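Local coordinates for protein probable arabinosyltransferase C (Mycobacterium tuberculosis, PDB 3PTY) that polymerises arabinose into the arabinan of the mycobacterial cell wall and carries a lectin-like, carbohydrate-binding C-terminal domain, the part described here, at residues S175-R179 / H238-L242; A66-I72 / V132-R137; S196-A200 / L211-A217. One frame throughout, in Å; residues are numbered along the deposited sequence.

Interaction 1: residues S175-R179 / H238-L242; sequences SREVR and HWIAL. With CA (calcium ion), chain C; PO4 (phosphate ion), chain D.
The carboxylate of E177 meets the imidazole of H238 at its edge, in the ring plane. H238 NE2 donates to E177 OE1 at 2.7 Å, a nearly straight bond (162°) that uses the syn lone pair of OE1. E177 OE2 receives a second, weak and bent bond from the same nitrogen, and it is also hydrogen-bonded by D174 N. Carboxylate and ring are only 14° from coplanar, and the bond and the D174 amide together would hold the carboxylate flat. E177 can span the gap because CG stands beside its backbone N (chi1 -70°) and the chain is extended beyond it.

Next to this polar end the contact turns apolar. I240 CD1 touches both E177 CB and V178 CG2, while V178 CG2 and I240 CG2 slide past each other at 4.0 Å. Further along, V178 CG1 meets L242 CD2 at 4.2 Å. Strands 178-183 and 240-242 belong to one antiparallel sheet of this beta-sandwich protein but are not neighbours in it. The CA atoms of V178 and I240 are 8.7 Å apart, yet their side chains face each other, consistent with a sheet that curls round.

On the far side H238 O binds the calcium at 2.4 Å, alongside three waters, D231 and D233. W239 points away, and its NE1 reaches O4 of a phosphate, probably from the crystallisation liquor, at 2.8 Å; R172 holds the same ion.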
ATOM      1  N   SER A 175       4.794  16.103  21.282  1.00 34.05           N
ATOM      2  CA  SER A 175       4.445  17.371  20.652  1.00 35.22           C
ATOM      3  C   SER A 175       4.886  18.562  21.493  1.00 30.82           C
ATOM      4  O   SER A 175       5.105  19.655  20.971  1.00 32.31           O
ATOM      5  CB  SER A 175       2.943  17.440  20.344  1.00 39.69           C
ATOM      6  OG  SER A 175       2.186  17.629  21.524  1.00 44.75           O
ATOM      7  N   ARG A 176       5.026  18.353  22.795  1.00 25.98           N
ATOM      8  CA  ARG A 176       5.477  19.431  23.673  1.00 30.37           C
ATOM      9  C   ARG A 176       6.979  19.725  23.520  1.00 29.42           C
ATOM     10  O   ARG A 176       7.461  20.766  23.963  1.00 30.49           O
ATOM     11  CB  ARG A 176       5.165  19.083  25.130  1.00 43.02           C
ATOM     12  CG  ARG A 176       5.691  17.718  25.535  1.00 53.22           C
ATOM     13  CD  ARG A 176       5.658  17.508  27.041  1.00 63.66           C
ATOM     14  NE  ARG A 176       6.542  16.412  27.428  1.00 70.84           N
ATOM     15  CZ  ARG A 176       7.835  16.560  27.705  1.00 76.06           C
ATOM     16  NH1 ARG A 176       8.396  17.761  27.649  1.00 75.55           N
ATOM     17  NH2 ARG A 176       8.566  15.506  28.043  1.00 78.90           N
ATOM     18  N   GLU A 177       7.717  18.817  22.887  1.00 23.59           N
ATOM     19  CA  GLU A 177       9.175  18.953  22.822  1.00 23.83           C
ATOM     20  C   GLU A 177       9.665  19.869  21.702  1.00 25.79           C
ATOM     21  O   GLU A 177      10.835  20.246  21.682  1.00 26.51           O
ATOM     22  CB  GLU A 177       9.847  17.586  22.689  1.00 25.26           C
ATOM     23  CG  GLU A 177       9.768  16.727  23.941  1.00 28.06           C
ATOM     24  CD  GLU A 177      10.352  15.346  23.716  1.00 35.69           C
ATOM     25  OE1 GLU A 177      11.583  15.192  23.831  1.00 44.80           O
ATOM     26  OE2 GLU A 177       9.580  14.411  23.424  1.00 36.07           O
ATOM     27  N   VAL A 178       8.784  20.205  20.765  1.00 23.11           N
ATOM     28  CA  VAL A 178       9.142  21.110  19.676  1.00 23.60           C
ATOM     29  C   VAL A 178       8.081  22.191  19.551  1.00 27.77           C
ATOM     30  O   VAL A 178       6.902  21.902  19.343  1.00 25.60           O
ATOM     31  CB  VAL A 178       9.288  20.369  18.324  1.00 24.23           C
ATOM     32  CG1 VAL A 178       9.628  21.359  17.206  1.00 21.42           C
ATOM     33  CG2 VAL A 178      10.359  19.289  18.415  1.00 20.81           C
ATOM     34  N   ARG A 179       8.493  23.440  19.703  1.00 21.46           N
ATOM     35  CA  ARG A 179       7.534  24.531  19.684  1.00 23.38           C
ATOM     36  C   ARG A 179       7.992  25.646  18.773  1.00 21.54           C
ATOM     37  O   ARG A 179       9.182  25.798  18.506  1.00 19.86           O
ATOM     38  CB  ARG A 179       7.300  25.068  21.105  1.00 25.26           C
ATOM     39  CG  ARG A 179       6.773  24.005  22.071  1.00 32.54           C
ATOM     40  CD  ARG A 179       6.399  24.598  23.428  1.00 38.64           C
ATOM     41  NE  ARG A 179       5.325  25.566  23.278  1.00 45.64           N
ATOM     42  CZ  ARG A 179       4.043  25.327  23.538  1.00 41.27           C
ATOM     43  NH1 ARG A 179       3.649  24.147  23.999  1.00 43.95           N
ATOM     44  NH2 ARG A 179       3.153  26.285  23.343  1.00 27.25           N
ATOM     45  N   HIS A 238      15.049   8.136  21.335  1.00 25.82           N
ATOM     46  CA  HIS A 238      14.333   9.393  21.480  1.00 25.15           C
ATOM     47  C   HIS A 238      15.252  10.540  21.105  1.00 26.60           C
ATOM     48  O   HIS A 238      16.126  10.908  21.875  1.00 23.72           O
ATOM     49  CB  HIS A 238      13.828   9.561  22.912  1.00 28.29           C
ATOM     50  CG  HIS A 238      12.815  10.652  23.071  1.00 31.59           C
ATOM     51  ND1 HIS A 238      11.463  10.405  23.164  1.00 35.34           N
ATOM     52  CD2 HIS A 238      12.957  11.998  23.153  1.00 33.13           C
ATOM     53  CE1 HIS A 238      10.815  11.547  23.305  1.00 34.36           C
ATOM     54  NE2 HIS A 238      11.698  12.530  23.301  1.00 36.46           N
ATOM     55  N   TRP A 239      15.074  11.081  19.905  1.00 26.01           N
ATOM     56  CA  TRP A 239      15.926  12.162  19.424  1.00 25.70           C
ATOM     57  C   TRP A 239      15.139  13.035  18.455  1.00 23.09           C
ATOM     58  O   TRP A 239      14.059  12.654  18.002  1.00 23.70           O
ATOM     59  CB  TRP A 239      17.185  11.601  18.748  1.00 22.14           C
ATOM     60  CG  TRP A 239      16.880  10.602  17.675  1.00 25.24           C
ATOM     61  CD1 TRP A 239      16.758   9.249  17.825  1.00 29.75           C
ATOM     62  CD2 TRP A 239      16.644  10.875  16.289  1.00 20.94           C
ATOM     63  NE1 TRP A 239      16.462   8.666  16.620  1.00 27.32           N
ATOM     64  CE2 TRP A 239      16.386   9.640  15.661  1.00 25.53           C
ATOM     65  CE3 TRP A 239      16.626  12.042  15.519  1.00 20.35           C
ATOM     66  CZ2 TRP A 239      16.118   9.539  14.295  1.00 24.94           C
ATOM     67  CZ3 TRP A 239      16.357  11.940  14.164  1.00 20.41           C
ATOM     68  CH2 TRP A 239      16.108  10.695  13.566  1.00 24.76           C
ATOM     69  N   ILE A 240      15.683  14.203  18.138  1.00 19.82           N
ATOM     70  CA  ILE A 240      14.989  15.179  17.299  1.00 19.75           C
ATOM     71  C   ILE A 240      15.940  15.757  16.259  1.00 23.46           C
ATOM     72  O   ILE A 240      17.071  16.100  16.584  1.00 24.12           O
ATOM     73  CB  ILE A 240      14.466  16.361  18.149  1.00 18.52           C
ATOM     74  CG1 ILE A 240      13.582  15.856  19.293  1.00 19.32           C
ATOM     75  CG2 ILE A 240      13.679  17.344  17.274  1.00 19.19           C
ATOM     76  CD1 ILE A 240      13.185  16.945  20.291  1.00 19.59           C
ATOM     77  N   ALA A 241      15.485  15.865  15.014  1.00 21.01           N
ATOM     78  CA  ALA A 241      16.241  16.585  13.990  1.00 21.10           C
ATOM     79  C   ALA A 241      15.321  17.593  13.310  1.00 23.71           C
ATOM     80  O   ALA A 241      14.177  17.270  12.987  1.00 20.44           O
ATOM     81  CB  ALA A 241      16.828  15.621  12.962  1.00 19.08           C
ATOM     82  N   LEU A 242      15.821  18.807  13.093  1.00 20.60           N
ATOM     83  CA  LEU A 242      15.002  19.887  12.546  1.00 19.07           C
ATOM     84  C   LEU A 242      15.683  20.588  11.384  1.00 20.22           C
ATOM     85  O   LEU A 242      16.902  20.540  11.243  1.00 19.05           O
ATOM     86  CB  LEU A 242      14.693  20.937  13.623  1.00 20.36           C
ATOM     87  CG  LEU A 242      13.955  20.491  14.892  1.00 23.16           C
ATOM     88  CD1 LEU A 242      13.857  21.653  15.863  1.00 26.07           C
ATOM     89  CD2 LEU A 242      12.575  19.955  14.559  1.00 18.52           C
TER
HETATM   90 CA    CA C1125      17.537  12.063  23.430  1.00 28.87          CA
HETATM   91  P   PO4 D   2      16.414   5.111  14.966  1.00 66.87           P
HETATM   92  O1  PO4 D   2      15.482   3.922  14.901  1.00 68.79           O
HETATM   93  O2  PO4 D   2      16.145   6.026  13.790  1.00 61.12           O
HETATM   94  O3  PO4 D   2      17.848   4.629  14.902  1.00 66.68           O
HETATM   95  O4  PO4 D   2      16.193   5.855  16.264  1.00 53.77           O
HETATM   96  O   HOH W   1      18.797  13.687  24.860  1.00 23.31           O
HETATM   97  O   HOH W   2      18.776   9.866  23.873  1.00 26.21           O
HETATM   98  O   HOH W   3      19.483  11.999  21.657  1.00 24.24           O

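Interaction 2: residues A66-I72 / V132-R137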
ATOM      1  N   ALA A  66      24.193  19.942  22.341  1.00 24.37           N
ATOM      2  CA  ALA A  66      24.171  18.591  21.795  1.00 24.01           C
ATOM      3  C   ALA A  66      23.209  18.415  20.606  1.00 26.52           C
ATOM      4  O   ALA A  66      22.715  17.318  20.360  1.00 27.04           O
ATOM      5  CB  ALA A  66      23.883  17.564  22.901  1.00 18.78           C
ATOM      6  N   PHE A  67      22.952  19.499  19.878  1.00 24.83           N
ATOM      7  CA  PHE A  67      22.305  19.427  18.563  1.00 21.46           C
ATOM      8  C   PHE A  67      23.368  19.749  17.520  1.00 27.61           C
ATOM      9  O   PHE A  67      23.955  20.833  17.557  1.00 26.47           O
ATOM     10  CB  PHE A  67      21.188  20.467  18.441  1.00 19.61           C
ATOM     11  CG  PHE A  67      19.813  19.957  18.818  1.00 23.58           C
ATOM     12  CD1 PHE A  67      19.416  19.889  20.149  1.00 20.30           C
ATOM     13  CD2 PHE A  67      18.909  19.586  17.835  1.00 20.29           C
ATOM     14  CE1 PHE A  67      18.144  19.449  20.491  1.00 19.30           C
ATOM     15  CE2 PHE A  67      17.638  19.134  18.169  1.00 21.57           C
ATOM     16  CZ  PHE A  67      17.254  19.066  19.493  1.00 18.17           C
ATOM     17  N   THR A  68      23.609  18.827  16.589  1.00 22.01           N
ATOM     18  CA  THR A  68      24.697  18.980  15.624  1.00 23.17           C
ATOM     19  C   THR A  68      24.230  18.634  14.209  1.00 21.60           C
ATOM     20  O   THR A  68      23.246  17.921  14.042  1.00 20.89           O
ATOM     21  CB  THR A  68      25.876  18.051  15.982  1.00 26.17           C
ATOM     22  OG1 THR A  68      25.426  16.691  15.948  1.00 25.92           O
ATOM     23  CG2 THR A  68      26.415  18.374  17.372  1.00 29.50           C
ATOM     24  N   PRO A  69      24.952  19.127  13.186  1.00 22.18           N
ATOM     25  CA  PRO A  69      24.512  18.933  11.798  1.00 20.67           C
ATOM     26  C   PRO A  69      24.408  17.461  11.412  1.00 24.78           C
ATOM     27  O   PRO A  69      23.602  17.116  10.545  1.00 24.64           O
ATOM     28  CB  PRO A  69      25.604  19.632  10.977  1.00 21.09           C
ATOM     29  CG  PRO A  69      26.165  20.661  11.902  1.00 26.01           C
ATOM     30  CD  PRO A  69      26.115  20.029  13.280  1.00 23.28           C
ATOM     31  N   ASN A  70      25.209  16.605  12.042  1.00 22.14           N
ATOM     32  CA  ASN A  70      25.152  15.176  11.754  1.00 24.06           C
ATOM     33  C   ASN A  70      24.558  14.334  12.884  1.00 23.55           C
ATOM     34  O   ASN A  70      24.755  13.122  12.931  1.00 23.26           O
ATOM     35  CB  ASN A  70      26.532  14.659  11.337  1.00 24.49           C
ATOM     36  CG  ASN A  70      26.960  15.202   9.989  1.00 27.93           C
ATOM     37  OD1 ASN A  70      26.466  14.767   8.948  1.00 27.90           O
ATOM     38  ND2 ASN A  70      27.866  16.172   9.999  1.00 25.59           N
ATOM     39  N   GLY A  71      23.808  14.980  13.773  1.00 27.05           N
ATOM     40  CA  GLY A  71      23.137  14.280  14.859  1.00 28.15           C
ATOM     41  C   GLY A  71      21.848  13.619  14.391  1.00 28.60           C
ATOM     42  O   GLY A  71      20.759  13.927  14.882  1.00 24.67           O
ATOM     43  N   ILE A  72      21.989  12.706  13.436  1.00 24.09           N
ATOM     44  CA  ILE A  72      20.876  11.990  12.816  1.00 27.29           C
ATOM     45  C   ILE A  72      21.409  10.640  12.355  1.00 30.01           C
ATOM     46  O   ILE A  72      22.463  10.583  11.729  1.00 28.26           O
ATOM     47  CB  ILE A  72      20.394  12.717  11.550  1.00 30.25           C
ATOM     48  CG1 ILE A  72      20.036  14.167  11.862  1.00 36.00           C
ATOM     49  CG2 ILE A  72      19.206  11.983  10.914  1.00 33.16           C
ATOM     50  CD1 ILE A  72      19.743  14.985  10.630  1.00 41.95           C
ATOM     51  N   VAL A 132      20.712  21.660   8.879  1.00 21.66           N
ATOM     52  CA  VAL A 132      20.029  20.641   9.661  1.00 20.94           C
ATOM     53  C   VAL A 132      20.713  20.579  11.011  1.00 21.83           C
ATOM     54  O   VAL A 132      21.932  20.692  11.077  1.00 22.13           O
ATOM     55  CB  VAL A 132      20.193  19.235   9.034  1.00 30.48           C
ATOM     56  CG1 VAL A 132      19.293  18.237   9.746  1.00 33.98           C
ATOM     57  CG2 VAL A 132      19.885  19.261   7.564  1.00 29.95           C
ATOM     58  N   LEU A 133      19.938  20.398  12.077  1.00 18.91           N
ATOM     59  CA  LEU A 133      20.504  20.122  13.399  1.00 19.77           C
ATOM     60  C   LEU A 133      19.717  19.005  14.091  1.00 23.12           C
ATOM     61  O   LEU A 133      18.482  19.031  14.105  1.00 22.28           O
ATOM     62  CB  LEU A 133      20.508  21.384  14.267  1.00 18.56           C
ATOM     63  CG  LEU A 133      21.483  22.504  13.879  1.00 19.36           C
ATOM     64  CD1 LEU A 133      21.272  23.730  14.766  1.00 18.27           C
ATOM     65  CD2 LEU A 133      22.954  22.031  13.937  1.00 19.16           C
ATOM     66  N   GLY A 134      20.426  18.025  14.654  1.00 21.37           N
ATOM     67  CA  GLY A 134      19.772  16.894  15.303  1.00 21.92           C
ATOM     68  C   GLY A 134      20.434  16.464  16.602  1.00 22.64           C
ATOM     69  O   GLY A 134      21.625  16.705  16.812  1.00 22.08           O
ATOM     70  N   SER A 135      19.669  15.809  17.472  1.00 21.32           N
ATOM     71  CA  SER A 135      20.178  15.417  18.789  1.00 21.17           C
ATOM     72  C   SER A 135      20.487  13.927  18.899  1.00 24.67           C
ATOM     73  O   SER A 135      20.737  13.429  19.996  1.00 23.08           O
ATOM     74  CB  SER A 135      19.183  15.805  19.885  1.00 21.09           C
ATOM     75  OG  SER A 135      17.974  15.077  19.730  1.00 22.50           O
ATOM     76  N   TRP A 136      20.460  13.205  17.780  1.00 23.32           N
ATOM     77  CA  TRP A 136      20.812  11.791  17.835  1.00 25.72           C
ATOM     78  C   TRP A 136      22.316  11.621  18.015  1.00 30.92           C
ATOM     79  O   TRP A 136      23.107  12.416  17.504  1.00 26.99           O
ATOM     80  CB  TRP A 136      20.373  11.037  16.581  1.00 25.90           C
ATOM     81  CG  TRP A 136      20.835   9.601  16.594  1.00 30.14           C
ATOM     82  CD1 TRP A 136      20.174   8.531  17.129  1.00 34.64           C
ATOM     83  CD2 TRP A 136      22.067   9.088  16.067  1.00 30.02           C
ATOM     84  NE1 TRP A 136      20.916   7.381  16.958  1.00 34.74           N
ATOM     85  CE2 TRP A 136      22.082   7.697  16.309  1.00 34.52           C
ATOM     86  CE3 TRP A 136      23.156   9.667  15.410  1.00 32.16           C
ATOM     87  CZ2 TRP A 136      23.142   6.880  15.921  1.00 36.88           C
ATOM     88  CZ3 TRP A 136      24.213   8.851  15.024  1.00 37.92           C
ATOM     89  CH2 TRP A 136      24.195   7.474  15.282  1.00 38.13           C
ATOM     90  N   ARG A 137      22.700  10.582  18.747  1.00 32.24           N
ATOM     91  CA  ARG A 137      24.096  10.179  18.822  1.00 36.66           C
ATOM     92  C   ARG A 137      24.210   8.725  19.251  1.00 39.84           C
ATOM     93  O   ARG A 137      23.304   8.177  19.884  1.00 33.18           O
ATOM     94  CB  ARG A 137      24.882  11.079  19.781  1.00 34.98           C
ATOM     95  CG  ARG A 137      24.447  10.977  21.236  1.00 43.41           C
ATOM     96  CD  ARG A 137      25.138  12.040  22.070  1.00 45.48           C
ATOM     97  NE  ARG A 137      25.037  13.351  21.431  1.00 54.49           N
ATOM     98  CZ  ARG A 137      25.890  14.348  21.629  1.00 60.00           C
ATOM     99  NH1 ARG A 137      26.923  14.192  22.453  1.00 61.93           N
ATOM    100  NH2 ARG A 137      25.720  15.501  20.996  1.00 59.44           N
TER
HETATM  101  O   HOH W   4      22.811  14.723  21.266  1.00 38.88           O
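With chi1 at -93°, away from the staggered positions, F67 turns one ring face to S135, whose CB sits 3.8 Å from the ring centroid, almost over the centre, in a CH-pi contact. S135 OG bonds D231 and I240 N. W136 carries CG anti to its own N (chi1 175°), which brings the indole against G71 and I72.

The main chains are also joined directly. T68 and G134 form a single antiparallel hydrogen-bonded pair: T68 N donates to G134 O and G134 N to T68 O, each at 2.9 Å. T68 O also accepts G71 N from the opposite face of its plane at 3.0 Å, closing the type I turn T68-G71. G71 O then takes W136 N at 3.0 Å, the donor standing above the carbonyl plane. I72 CD1 presses V132 CG1 at a tight 3.4 Å.

A water lies 2.8 Å from both A66 O and S135 O. Strand 133-134 is one of the sheet's two outermost strands within this chain, which loop 66-72 joins through a single bridge. G71 and G134, lacking side chains, let the backbones meet closely in three amide-to-carbonyl bonds beside the side-chain packing, T68 O serving both turn and bridge.

Interaction 3: residues S196-A200 / L211-A217; sequences SMEFA and LRAPLSA
M197 points its CB toward the strand that carries A213. CB and CG act as a spacer, set by CG lying between the backbone N and the carbonyl carbon (chi1 63°). At SD the chain reaches its partners: A217 CB is 3.8 Å away and A213 CB scarcely farther. A bend at chi3 (-56°) then lays CE among three apolar groups, A213 CB at 3.8 Å, P214 CD and, tightest, A217 CB at 3.4 Å. The terminal methyl thus packs against the end of the 3-10 segment 215-217.

Strands 195-202 and 209-214 form a beta hairpin within the antiparallel sheet. Its regular bonding here is between A200 and R212, an antiparallel hydrogen-bonded pair with A200 N to R212 O at 2.7 Å and R212 N to A200 O at 3.0 Å. Toward M197 the strands diverge, and a water donates to E198 O at 2.8 Å while making only a weak bond to R212 O.

F199 crosses L211 at about a right angle, CB to CB 3.7 Å. Its CD2 touches A213 CB at 3.8 Å, and its ring also packs on V178 and L180 of one adjoining strand and on L165 and V167 of another. R212 sends its guanidinium elsewhere, to the carbonyls of W335 and N210.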
ATOM      1  N   SER A 196       3.734  31.013  22.038  1.00 19.01           N
ATOM      2  CA  SER A 196       4.248  29.863  21.304  1.00 19.32           C
ATOM      3  C   SER A 196       3.152  28.848  21.042  1.00 24.40           C
ATOM      4  O   SER A 196       2.074  28.888  21.663  1.00 23.94           O
ATOM      5  CB  SER A 196       5.390  29.209  22.077  1.00 24.24           C
ATOM      6  OG  SER A 196       4.912  28.586  23.250  1.00 23.64           O
ATOM      7  N   MET A 197       3.423  27.935  20.113  1.00 20.05           N
ATOM      8  CA  MET A 197       2.480  26.869  19.811  1.00 20.87           C
ATOM      9  C   MET A 197       3.228  25.580  19.510  1.00 21.77           C
ATOM     10  O   MET A 197       4.447  25.582  19.309  1.00 23.48           O
ATOM     11  CB  MET A 197       1.602  27.249  18.616  1.00 22.58           C
ATOM     12  CG  MET A 197       2.373  27.435  17.304  1.00 21.06           C
ATOM     13  SD  MET A 197       1.307  28.052  15.993  1.00 24.27           S
ATOM     14  CE  MET A 197       0.042  26.786  15.995  1.00 33.74           C
ATOM     15  N   GLU A 198       2.490  24.481  19.500  1.00 20.59           N
ATOM     16  CA  GLU A 198       3.034  23.189  19.116  1.00 21.16           C
ATOM     17  C   GLU A 198       2.723  22.926  17.652  1.00 22.84           C
ATOM     18  O   GLU A 198       1.935  23.652  17.043  1.00 20.79           O
ATOM     19  CB  GLU A 198       2.415  22.098  19.986  1.00 22.43           C
ATOM     20  CG  GLU A 198       2.938  22.132  21.403  1.00 26.84           C
ATOM     21  CD  GLU A 198       2.230  21.147  22.304  1.00 37.64           C
ATOM     22  OE1 GLU A 198       1.379  20.384  21.802  1.00 36.38           O
ATOM     23  OE2 GLU A 198       2.530  21.140  23.514  1.00 44.92           O
ATOM     24  N   PHE A 199       3.351  21.894  17.094  1.00 20.90           N
ATOM     25  CA  PHE A 199       3.110  21.484  15.718  1.00 21.79           C
ATOM     26  C   PHE A 199       2.255  20.230  15.721  1.00 25.53           C
ATOM     27  O   PHE A 199       2.310  19.441  16.665  1.00 23.97           O
ATOM     28  CB  PHE A 199       4.428  21.120  15.019  1.00 20.00           C
ATOM     29  CG  PHE A 199       5.303  22.297  14.684  1.00 20.40           C
ATOM     30  CD1 PHE A 199       6.232  22.768  15.601  1.00 20.06           C
ATOM     31  CD2 PHE A 199       5.219  22.909  13.445  1.00 19.54           C
ATOM     32  CE1 PHE A 199       7.049  23.841  15.296  1.00 20.24           C
ATOM     33  CE2 PHE A 199       6.034  23.978  13.126  1.00 20.96           C
ATOM     34  CZ  PHE A 199       6.954  24.445  14.054  1.00 19.43           C
ATOM     35  N   ALA A 200       1.493  20.032  14.653  1.00 22.88           N
ATOM     36  CA  ALA A 200       0.886  18.732  14.391  1.00 24.24           C
ATOM     37  C   ALA A 200       1.939  17.861  13.723  1.00 22.64           C
ATOM     38  O   ALA A 200       2.498  18.228  12.692  1.00 21.77           O
ATOM     39  CB  ALA A 200      -0.325  18.873  13.492  1.00 24.30           C
ATOM     40  N   LEU A 211       6.110  18.683   9.946  1.00 19.16           N
ATOM     41  CA  LEU A 211       5.337  19.194  11.073  1.00 17.86           C
ATOM     42  C   LEU A 211       4.574  20.423  10.595  1.00 18.98           C
ATOM     43  O   LEU A 211       5.105  21.210   9.813  1.00 20.13           O
ATOM     44  CB  LEU A 211       6.258  19.577  12.236  1.00 17.62           C
ATOM     45  CG  LEU A 211       7.286  18.543  12.710  1.00 20.43           C
ATOM     46  CD1 LEU A 211       8.186  19.151  13.779  1.00 19.69           C
ATOM     47  CD2 LEU A 211       6.605  17.286  13.226  1.00 22.22           C
ATOM     48  N   ARG A 212       3.335  20.592  11.055  1.00 19.72           N
ATOM     49  CA  ARG A 212       2.511  21.703  10.579  1.00 19.56           C
ATOM     50  C   ARG A 212       1.883  22.484  11.716  1.00 21.94           C
ATOM     51  O   ARG A 212       1.347  21.908  12.665  1.00 21.92           O
ATOM     52  CB  ARG A 212       1.395  21.233   9.632  1.00 25.13           C
ATOM     53  CG  ARG A 212       1.834  20.301   8.513  1.00 26.56           C
ATOM     54  CD  ARG A 212       1.250  18.905   8.707  1.00 23.59           C
ATOM     55  NE  ARG A 212       1.855  17.915   7.814  1.00 23.94           N
ATOM     56  CZ  ARG A 212       1.219  17.320   6.811  1.00 22.56           C
ATOM     57  NH1 ARG A 212      -0.057  17.604   6.572  1.00 16.27           N
ATOM     58  NH2 ARG A 212       1.851  16.419   6.065  1.00 21.52           N
ATOM     59  N   ALA A 213       1.938  23.804  11.590  1.00 18.70           N
ATOM     60  CA  ALA A 213       1.309  24.710  12.540  1.00 20.61           C
ATOM     61  C   ALA A 213       0.468  25.705  11.747  1.00 22.85           C
ATOM     62  O   ALA A 213       0.990  26.403  10.881  1.00 24.63           O
ATOM     63  CB  ALA A 213       2.382  25.442  13.348  1.00 21.40           C
ATOM     64  N   PRO A 214      -0.839  25.779  12.038  1.00 24.53           N
ATOM     65  CA  PRO A 214      -1.710  26.693  11.291  1.00 24.74           C
ATOM     66  C   PRO A 214      -1.292  28.142  11.508  1.00 21.83           C
ATOM     67  O   PRO A 214      -1.140  28.571  12.654  1.00 23.23           O
ATOM     68  CB  PRO A 214      -3.091  26.439  11.916  1.00 29.18           C
ATOM     69  CG  PRO A 214      -2.771  25.907  13.291  1.00 38.08           C
ATOM     70  CD  PRO A 214      -1.595  25.012  13.040  1.00 30.55           C
ATOM     71  N   LEU A 215      -1.103  28.888  10.425  1.00 19.74           N
ATOM     72  CA  LEU A 215      -0.742  30.299  10.544  1.00 22.59           C
ATOM     73  C   LEU A 215      -1.808  31.081  11.301  1.00 27.44           C
ATOM     74  O   LEU A 215      -1.513  32.102  11.921  1.00 25.66           O
ATOM     75  CB  LEU A 215      -0.522  30.931   9.164  1.00 25.33           C
ATOM     76  CG  LEU A 215       0.721  30.474   8.397  1.00 25.85           C
ATOM     77  CD1 LEU A 215       0.738  31.109   7.005  1.00 26.55           C
ATOM     78  CD2 LEU A 215       1.995  30.829   9.172  1.00 20.98           C
ATOM     79  N   SER A 216      -3.048  30.602  11.257  1.00 27.90           N
ATOM     80  CA  SER A 216      -4.143  31.296  11.936  1.00 30.88           C
ATOM     81  C   SER A 216      -3.904  31.417  13.438  1.00 30.19           C
ATOM     82  O   SER A 216      -4.445  32.303  14.080  1.00 27.78           O
ATOM     83  CB  SER A 216      -5.483  30.598  11.674  1.00 32.09           C
ATOM     84  OG  SER A 216      -5.521  29.320  12.290  1.00 32.19           O
ATOM     85  N   ALA A 217      -3.094  30.529  14.001  1.00 23.73           N
ATOM     86  CA  ALA A 217      -2.830  30.571  15.438  1.00 25.05           C
ATOM     87  C   ALA A 217      -1.842  31.673  15.824  1.00 29.42           C
ATOM     88  O   ALA A 217      -1.760  32.056  16.991  1.00 26.46           O
ATOM     89  CB  ALA A 217      -2.325  29.212  15.927  1.00 26.46           C
TER
HETATM   90  O   HOH W   5      -0.232  22.879  15.450  1.00 30.90           O

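Overall arrangement
All three interactions reach one antiparallel sheet, and interaction 1 joins the other two. Its strand 240-242 is bonded to segment 132-137 of interaction 2 (I240 O to S135 N 2.8 Å; L242 N to L133 O 2.9 Å), and the centres lie 12 Å apart. On the other side strand 178-183 adjoins strand 195-202 of interaction 3, centre to centre 14 Å, where R179 NH2 meets S196 OG at 2.9 Å. Interactions 2 and 3 do not touch, their nearest atoms being about 10 Å apart. Interaction 1 supplies a calcium ligand, and S135 of interaction 2 bonds to another, D231. The side chain of R212 in interaction 3 lies about 12 Å from a bound octyl arabinofuranoside.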